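Local coordinates for uncharacterized protein (PDB 2ZYZ) that probably serves as a structural subunit of a splicing endonuclease and may take part in nucleic acid binding, at residues F58-E63 with V87-S92. Sequence-based numbering, arbitrary orientation.
Sequences FYVMVE and VLALVS
A beta-alpha-beta crossover brings strands 55-62 and 86-91 together as parallel neighbours inside the mixed sheet, with helix 69-81 making the connection, and F58 lies beside V87. Five backbone hydrogen bonds alternate in direction from there on: Y59 N to V87 O, A89 N to Y59 O, M61 N to A89 O, V91 N to M61 O and E63 N to V91 O. The middle one, M61 N to A89 O, is 2.9 Å long and nearly straight at 173°.

F58, V60, V62, V87, A89 and V91 share one face, which helix 23-34 covers. With CG anti to its carbonyl carbon (chi1 -73°), F58 swings its ring across to V87: CE2 of F58 comes to 3.6 Å from V87 CG1, while V87 CG2 sits over one face of the F58 ring; the F58 ring also meets that of F48, nearly parallel. Cutting F58 back to an alanine would probably open a gap beside V87 and leave F48 without its ring partner. Farther along, V60 CG1 reaches diagonally to V91 CG2, 4.1 Å away.

The other face carries Y59, M61, L88 and L90, partly covered by another protein chain of the assembly. L88 CD2 lies in the plane of the Y59 ring, at its edge, 3.9 Å from CD2 of Y59; M61 CB packs on L90 CD2 at 4.0 Å, and M61 SD lies 4.2 Å from L88 CD1.

Past the strand ends, E63 stretches its extended side chain along S92; OE1 of E63 hydrogen-bonds with N93 N and with a polar side chain of another protein chain, and E63 OE1 passes 3.5 Å from S92 CA.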
ATOM      1  N   PHE C  58     -14.765 -18.141   9.206  1.00 18.21           N
ATOM      2  CA  PHE C  58     -14.201 -17.722   7.951  1.00 17.32           C
ATOM      3  C   PHE C  58     -15.046 -16.642   7.293  1.00 17.70           C
ATOM      4  O   PHE C  58     -16.255 -16.742   7.272  1.00 18.33           O
ATOM      5  CB  PHE C  58     -14.035 -18.874   7.000  1.00 17.46           C
ATOM      6  CG  PHE C  58     -12.933 -19.788   7.351  1.00 17.70           C
ATOM      7  CD1 PHE C  58     -13.139 -20.783   8.230  1.00 17.54           C
ATOM      8  CD2 PHE C  58     -11.686 -19.654   6.787  1.00 19.22           C
ATOM      9  CE1 PHE C  58     -12.112 -21.627   8.549  1.00 18.03           C
ATOM     10  CE2 PHE C  58     -10.678 -20.482   7.118  1.00 20.96           C
ATOM     11  CZ  PHE C  58     -10.895 -21.468   7.995  1.00 19.66           C
ATOM     12  N   TYR C  59     -14.362 -15.672   6.696  1.00 17.22           N
ATOM     13  CA  TYR C  59     -15.003 -14.647   5.898  1.00 17.61           C
ATOM     14  C   TYR C  59     -14.275 -14.547   4.570  1.00 16.97           C
ATOM     15  O   TYR C  59     -13.092 -14.366   4.530  1.00 16.24           O
ATOM     16  CB  TYR C  59     -15.018 -13.315   6.638  1.00 18.74           C
ATOM     17  CG  TYR C  59     -15.665 -12.186   5.905  1.00 19.78           C
ATOM     18  CD1 TYR C  59     -16.935 -12.281   5.453  1.00 21.08           C
ATOM     19  CD2 TYR C  59     -14.997 -11.022   5.678  1.00 22.62           C
ATOM     20  CE1 TYR C  59     -17.518 -11.286   4.806  1.00 22.90           C
ATOM     21  CE2 TYR C  59     -15.583 -10.012   5.003  1.00 24.06           C
ATOM     22  CZ  TYR C  59     -16.844 -10.163   4.577  1.00 23.33           C
ATOM     23  OH  TYR C  59     -17.405  -9.180   3.920  1.00 24.39           O
ATOM     24  N   VAL C  60     -14.994 -14.685   3.475  1.00 16.15           N
ATOM     25  CA  VAL C  60     -14.393 -14.781   2.184  1.00 16.43           C
ATOM     26  C   VAL C  60     -14.336 -13.387   1.567  1.00 16.94           C
ATOM     27  O   VAL C  60     -15.324 -12.738   1.544  1.00 17.23           O
ATOM     28  CB  VAL C  60     -15.211 -15.695   1.233  1.00 17.06           C
ATOM     29  CG1 VAL C  60     -14.708 -15.619  -0.109  1.00 17.24           C
ATOM     30  CG2 VAL C  60     -15.195 -17.075   1.700  1.00 18.71           C
ATOM     31  N   MET C  61     -13.174 -12.983   1.080  1.00 15.18           N
ATOM     32  CA  MET C  61     -12.979 -11.732   0.408  1.00 16.88           C
ATOM     33  C   MET C  61     -12.419 -11.955  -0.980  1.00 16.86           C
ATOM     34  O   MET C  61     -11.366 -12.472  -1.125  1.00 16.41           O
ATOM     35  CB  MET C  61     -12.027 -10.849   1.213  1.00 15.22           C
ATOM     36  CG  MET C  61     -12.578 -10.504   2.522  1.00 18.76           C
ATOM     37  SD  MET C  61     -11.584  -9.419   3.516  1.00 19.58           S
ATOM     38  CE  MET C  61     -11.589  -7.914   2.607  1.00 20.91           C
ATOM     39  N   VAL C  62     -13.167 -11.553  -1.986  1.00 15.22           N
ATOM     40  CA  VAL C  62     -12.746 -11.635  -3.367  1.00 15.43           C
ATOM     41  C   VAL C  62     -11.963 -10.401  -3.864  1.00 12.38           C
ATOM     42  O   VAL C  62     -12.329  -9.320  -3.605  1.00 14.75           O
ATOM     43  CB  VAL C  62     -13.963 -11.947  -4.283  1.00 15.92           C
ATOM     44  CG1 VAL C  62     -13.615 -11.872  -5.715  1.00 16.10           C
ATOM     45  CG2 VAL C  62     -14.495 -13.285  -3.954  1.00 19.58           C
ATOM     46  N   GLU C  63     -10.861 -10.640  -4.570  1.00 13.09           N
ATOM     47  CA  GLU C  63     -10.069  -9.590  -5.187  1.00 12.42           C
ATOM     48  C   GLU C  63     -10.980  -8.568  -5.881  1.00 13.32           C
ATOM     49  O   GLU C  63     -11.784  -8.933  -6.662  1.00 14.87           O
ATOM     50  CB  GLU C  63      -9.063 -10.135  -6.182  1.00 12.36           C
ATOM     51  CG  GLU C  63      -8.113  -9.127  -6.712  1.00 13.18           C
ATOM     52  CD  GLU C  63      -6.994  -9.686  -7.615  1.00 12.72           C
ATOM     53  OE1 GLU C  63      -7.001 -10.869  -7.891  1.00 15.92           O
ATOM     54  OE2 GLU C  63      -6.174  -8.895  -8.016  1.00 15.06           O
ATOM     55  N   VAL C  87     -10.756 -15.855  10.382  1.00 15.91           N
ATOM     56  CA  VAL C  87      -9.829 -16.046   9.292  1.00 15.84           C
ATOM     57  C   VAL C  87     -10.473 -15.425   8.075  1.00 15.98           C
ATOM     58  O   VAL C  87     -11.585 -15.704   7.771  1.00 16.46           O
ATOM     59  CB  VAL C  87      -9.528 -17.526   9.001  1.00 17.30           C
ATOM     60  CG1 VAL C  87      -8.565 -17.691   7.884  1.00 17.68           C
ATOM     61  CG2 VAL C  87      -8.962 -18.188  10.196  1.00 17.19           C
ATOM     62  N   LEU C  88      -9.741 -14.564   7.419  1.00 14.82           N
ATOM     63  CA  LEU C  88     -10.141 -14.004   6.149  1.00 14.48           C
ATOM     64  C   LEU C  88      -9.615 -14.876   5.032  1.00 14.96           C
ATOM     65  O   LEU C  88      -8.476 -15.086   4.931  1.00 14.76           O
ATOM     66  CB  LEU C  88      -9.602 -12.592   5.983  1.00 13.75           C
ATOM     67  CG  LEU C  88     -10.021 -11.636   7.066  1.00 14.70           C
ATOM     68  CD1 LEU C  88      -9.361 -10.307   6.982  1.00 12.84           C
ATOM     69  CD2 LEU C  88     -11.477 -11.580   7.268  1.00 16.43           C
ATOM     70  N   ALA C  89     -10.493 -15.357   4.186  1.00 14.52           N
ATOM     71  CA  ALA C  89     -10.070 -16.159   3.092  1.00 13.95           C
ATOM     72  C   ALA C  89     -10.031 -15.270   1.868  1.00 14.94           C
ATOM     73  O   ALA C  89     -11.028 -14.912   1.387  1.00 15.48           O
ATOM     74  CB  ALA C  89     -11.038 -17.274   2.873  1.00 14.11           C
ATOM     75  N   LEU C  90      -8.847 -14.966   1.387  1.00 13.99           N
ATOM     76  CA  LEU C  90      -8.688 -14.056   0.271  1.00 14.10           C
ATOM     77  C   LEU C  90      -8.591 -14.789  -1.047  1.00 15.30           C
ATOM     78  O   LEU C  90      -7.770 -15.618  -1.184  1.00 14.91           O
ATOM     79  CB  LEU C  90      -7.447 -13.217   0.447  1.00 14.59           C
ATOM     80  CG  LEU C  90      -7.233 -12.613   1.832  1.00 12.99           C
ATOM     81  CD1 LEU C  90      -5.995 -11.864   1.913  1.00 15.03           C
ATOM     82  CD2 LEU C  90      -8.284 -11.839   2.316  1.00 14.52           C
ATOM     83  N   VAL C  91      -9.431 -14.454  -1.994  1.00 14.61           N
ATOM     84  CA  VAL C  91      -9.461 -15.189  -3.238  1.00 14.96           C
ATOM     85  C   VAL C  91      -9.134 -14.311  -4.429  1.00 15.18           C
ATOM     86  O   VAL C  91      -9.708 -13.276  -4.585  1.00 14.24           O
ATOM     87  CB  VAL C  91     -10.828 -15.818  -3.485  1.00 16.17           C
ATOM     88  CG1 VAL C  91     -10.752 -16.836  -4.578  1.00 16.58           C
ATOM     89  CG2 VAL C  91     -11.342 -16.413  -2.263  1.00 19.68           C
ATOM     90  N   SER C  92      -8.169 -14.730  -5.227  1.00 14.66           N
ATOM     91  CA  SER C  92      -7.780 -13.963  -6.384  1.00 15.57           C
ATOM     92  C   SER C  92      -8.834 -14.045  -7.474  1.00 16.92           C
ATOM     93  O   SER C  92      -9.661 -14.836  -7.428  1.00 17.65           O
ATOM     94  CB  SER C  92      -6.467 -14.446  -6.944  1.00 17.08           C
ATOM     95  OG  SER C  92      -6.714 -15.576  -7.660  1.00 16.30           O
TER